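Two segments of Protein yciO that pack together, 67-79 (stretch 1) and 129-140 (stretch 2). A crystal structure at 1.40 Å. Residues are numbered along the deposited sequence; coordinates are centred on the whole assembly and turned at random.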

# COMPACT_ATOMS: atom_id res chain seq x y z
N LEU A 67 1.13 3.66 -3.78
CA LEU A 67 -0.00 4.52 -3.47
C LEU A 67 -1.17 3.54 -3.36
O LEU A 67 -1.50 2.85 -4.33
CB LEU A 67 -0.27 5.54 -4.58
CG LEU A 67 0.72 6.71 -4.69
CD1 LEU A 67 0.22 7.68 -5.75
CD2 LEU A 67 0.84 7.43 -3.35
N MSE A 68 -1.75 3.46 -2.17
CA MSE A 68 -2.88 2.57 -1.91
C MSE A 68 -4.11 3.36 -2.35
O MSE A 68 -4.46 4.37 -1.73
CB MSE A 68 -2.93 2.24 -0.41
CG MSE A 68 -3.70 0.99 -0.04
SE MSE A 68 -2.86 -0.68 -0.65
CE MSE A 68 -1.30 -0.76 0.55
N CYS A 69 -4.75 2.90 -3.43
CA CYS A 69 -5.91 3.59 -4.01
C CYS A 69 -7.25 2.90 -3.81
O CYS A 69 -7.35 1.68 -3.75
CB CYS A 69 -5.68 3.78 -5.51
SG CYS A 69 -4.18 4.69 -5.93
N ARG A 70 -8.30 3.72 -3.75
CA ARG A 70 -9.66 3.23 -3.55
C ARG A 70 -10.14 2.31 -4.67
O ARG A 70 -10.72 1.26 -4.41
CB ARG A 70 -10.61 4.43 -3.44
CG ARG A 70 -12.06 4.05 -3.14
CD ARG A 70 -12.23 3.60 -1.70
NE ARG A 70 -13.61 3.21 -1.41
CZ ARG A 70 -14.64 4.04 -1.42
NH1 ARG A 70 -14.45 5.33 -1.70
NH2 ARG A 70 -15.86 3.60 -1.18
N ASP A 71 -9.89 2.72 -5.91
CA ASP A 71 -10.33 1.95 -7.06
C ASP A 71 -9.54 2.34 -8.30
O ASP A 71 -8.62 3.16 -8.23
CB ASP A 71 -11.82 2.20 -7.31
CG ASP A 71 -12.18 3.68 -7.23
OD1 ASP A 71 -11.34 4.53 -7.58
OD2 ASP A 71 -13.33 3.99 -6.83
N LEU A 72 -9.89 1.75 -9.44
CA LEU A 72 -9.19 2.03 -10.69
C LEU A 72 -9.30 3.50 -11.08
O LEU A 72 -8.35 4.07 -11.62
CB LEU A 72 -9.74 1.14 -11.82
CG LEU A 72 -9.05 1.26 -13.18
CD1 LEU A 72 -7.57 0.94 -13.04
CD2 LEU A 72 -9.71 0.30 -14.17
N SER A 73 -10.45 4.12 -10.82
CA SER A 73 -10.63 5.53 -11.15
C SER A 73 -9.60 6.38 -10.42
O SER A 73 -8.95 7.23 -11.03
CB SER A 73 -12.04 5.99 -10.75
OG SER A 73 -12.20 7.38 -10.98
N GLU A 74 -9.45 6.16 -9.12
CA GLU A 74 -8.48 6.93 -8.35
C GLU A 74 -7.07 6.61 -8.82
O GLU A 74 -6.22 7.50 -8.93
CB GLU A 74 -8.60 6.63 -6.85
CG GLU A 74 -7.63 7.45 -6.01
CD GLU A 74 -8.04 7.52 -4.56
OE1 GLU A 74 -7.83 6.54 -3.81
OE2 GLU A 74 -8.59 8.57 -4.15
N LEU A 75 -6.81 5.34 -9.12
CA LEU A 75 -5.50 4.93 -9.61
C LEU A 75 -5.18 5.70 -10.89
O LEU A 75 -4.05 6.17 -11.08
CB LEU A 75 -5.49 3.42 -9.87
CG LEU A 75 -4.20 2.79 -10.40
CD1 LEU A 75 -4.17 1.31 -10.03
CD2 LEU A 75 -4.10 2.96 -11.92
N SER A 76 -6.18 5.84 -11.75
CA SER A 76 -6.01 6.53 -13.03
C SER A 76 -5.87 8.04 -12.89
O SER A 76 -5.57 8.74 -13.86
CB SER A 76 -7.18 6.20 -13.94
OG SER A 76 -7.25 4.80 -14.16
N THR A 77 -6.08 8.54 -11.68
CA THR A 77 -5.96 9.97 -11.40
C THR A 77 -4.53 10.26 -10.97
O THR A 77 -3.98 11.32 -11.28
CB THR A 77 -6.92 10.39 -10.26
OG1 THR A 77 -8.27 10.07 -10.62
CG2 THR A 77 -6.80 11.88 -9.98
N TYR A 78 -3.92 9.31 -10.28
CA TYR A 78 -2.56 9.47 -9.78
C TYR A 78 -1.45 8.87 -10.63
O TYR A 78 -0.28 9.04 -10.31
CB TYR A 78 -2.47 8.93 -8.35
CG TYR A 78 -3.18 9.82 -7.35
CD1 TYR A 78 -4.57 9.86 -7.28
CD2 TYR A 78 -2.46 10.67 -6.51
CE1 TYR A 78 -5.23 10.72 -6.41
CE2 TYR A 78 -3.11 11.54 -5.64
CZ TYR A 78 -4.49 11.56 -5.59
OH TYR A 78 -5.12 12.43 -4.73
N SER A 79 -1.80 8.17 -11.70
CA SER A 79 -0.78 7.60 -12.58
C SER A 79 -1.24 7.70 -14.02
O SER A 79 -2.43 7.85 -14.29
CB SER A 79 -0.50 6.14 -12.21
OG SER A 79 -1.64 5.32 -12.36
N ALA A 129 -8.99 -1.85 4.72
CA ALA A 129 -8.23 -0.95 3.87
C ALA A 129 -9.17 -0.08 3.04
O ALA A 129 -8.95 1.13 2.90
CB ALA A 129 -7.29 -1.74 2.96
N GLN A 130 -10.22 -0.68 2.50
CA GLN A 130 -11.17 0.09 1.71
C GLN A 130 -11.86 1.16 2.56
O GLN A 130 -12.06 2.29 2.11
CB GLN A 130 -12.22 -0.83 1.09
CG GLN A 130 -11.78 -1.45 -0.23
CD GLN A 130 -11.62 -0.42 -1.33
OE1 GLN A 130 -12.49 0.43 -1.52
NE2 GLN A 130 -10.52 -0.48 -2.06
N ALA A 131 -12.19 0.82 3.80
CA ALA A 131 -12.84 1.77 4.70
C ALA A 131 -11.90 2.94 5.01
O ALA A 131 -12.33 4.09 5.05
CB ALA A 131 -13.27 1.07 5.99
N LEU A 132 -10.63 2.63 5.24
CA LEU A 132 -9.66 3.68 5.54
C LEU A 132 -9.55 4.65 4.36
O LEU A 132 -9.55 5.87 4.54
CB LEU A 132 -8.28 3.06 5.83
CG LEU A 132 -8.13 2.29 7.14
CD1 LEU A 132 -6.78 1.57 7.17
CD2 LEU A 132 -8.23 3.25 8.32
N LEU A 133 -9.47 4.10 3.15
CA LEU A 133 -9.35 4.94 1.96
C LEU A 133 -10.60 5.77 1.73
O LEU A 133 -10.52 6.94 1.38
CB LEU A 133 -9.04 4.07 0.74
CG LEU A 133 -7.68 3.37 0.82
CD1 LEU A 133 -7.52 2.42 -0.35
CD2 LEU A 133 -6.56 4.41 0.85
N GLU A 134 -11.77 5.17 1.94
CA GLU A 134 -13.02 5.90 1.76
C GLU A 134 -13.07 7.10 2.70
O GLU A 134 -13.48 8.19 2.31
CB GLU A 134 -14.22 4.99 2.03
CG GLU A 134 -15.56 5.63 1.70
CD GLU A 134 -16.74 4.74 2.05
OE1 GLU A 134 -16.66 3.52 1.79
OE2 GLU A 134 -17.74 5.27 2.59
N ALA A 135 -12.66 6.89 3.95
CA ALA A 135 -12.67 7.96 4.93
C ALA A 135 -11.60 9.01 4.66
O ALA A 135 -11.82 10.21 4.86
CB ALA A 135 -12.49 7.38 6.34
N LEU A 136 -10.43 8.57 4.19
CA LEU A 136 -9.33 9.50 3.90
C LEU A 136 -9.66 10.40 2.71
O LEU A 136 -9.36 11.59 2.72
CB LEU A 136 -8.04 8.72 3.63
CG LEU A 136 -6.78 9.55 3.37
CD1 LEU A 136 -6.49 10.47 4.54
CD2 LEU A 136 -5.60 8.61 3.14
N GLY A 137 -10.27 9.83 1.68
CA GLY A 137 -10.66 10.63 0.52
C GLY A 137 -9.64 10.72 -0.60
O GLY A 137 -9.91 11.31 -1.64
N GLU A 138 -8.46 10.16 -0.37
CA GLU A 138 -7.40 10.16 -1.37
C GLU A 138 -6.49 8.97 -1.07
O GLU A 138 -6.66 8.29 -0.06
CB GLU A 138 -6.60 11.47 -1.33
CG GLU A 138 -5.91 11.77 -0.00
CD GLU A 138 -5.02 13.00 -0.07
OE1 GLU A 138 -5.22 13.83 -0.99
OE2 GLU A 138 -4.13 13.14 0.79
N PRO A 139 -5.51 8.70 -1.95
CA PRO A 139 -4.60 7.57 -1.73
C PRO A 139 -3.77 7.72 -0.47
O PRO A 139 -3.57 8.82 0.04
CB PRO A 139 -3.72 7.58 -2.98
CG PRO A 139 -4.61 8.18 -4.02
CD PRO A 139 -5.27 9.31 -3.27
N MSE A 140 -3.28 6.59 0.02
CA MSE A 140 -2.44 6.57 1.20
C MSE A 140 -1.04 6.15 0.74
O MSE A 140 -0.90 5.18 0.00
CB MSE A 140 -3.00 5.55 2.19
CG MSE A 140 -2.23 5.40 3.49
SE MSE A 140 -3.43 5.00 4.96
CE MSE A 140 -4.44 3.55 4.17
O HOH W 1 -11.93 7.27 -1.70
O HOH W 2 -15.19 0.73 -0.52
O HOH W 3 -9.04 6.81 -1.40
O HOH W 4 -4.42 14.72 -3.50

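The two stretches meet where Met68 and Met140 pair in an antiparallel beta bridge. Met68 N donates to Met140 O at 2.9 Å, nearly straight, and Met140 N returns a bond to Met68 O at 3.1 Å. Both selenomethionines place their side chains on the same face of the sheet; Met68 CB lies 4.2 Å from Met140 CB. Before the bridge, the second stretch leaves its helix at Gly137, whose positive phi would jam a CB against the preceding carbonyl oxygen, so glycine fits this turn.

Pro139 lies against the ring face of Tyr78: its CG sits 3.6 Å from the centroid of the Tyr78 ring, almost along the normal, a CH-pi contact that suits a flat aromatic and a compact, rigid ring. On the Met68 and Met140 face, Leu133 fills apolar space, its CD1 4.1 Å from Met68 CG.

The Arg70 side chain reaches across the helix of the second stretch, between Gln130 and Glu134, one turn apart. Gln130, with both a donor and an acceptor, bonds Arg70 O through NE2 (2.9 Å) and receives a weak bond from Arg70 NE at OE1 (3.0 Å). Glu134 OE1 lies 3.1 Å from Arg70 NH2, but well out of the guanidinium plane, so this salt bridge rests on charge alone. Glu74 OE1 accepts from Arg70 N at 2.9 Å, securing the backbone beside these contacts. A water links Tyr78 OH and Glu138 OE1.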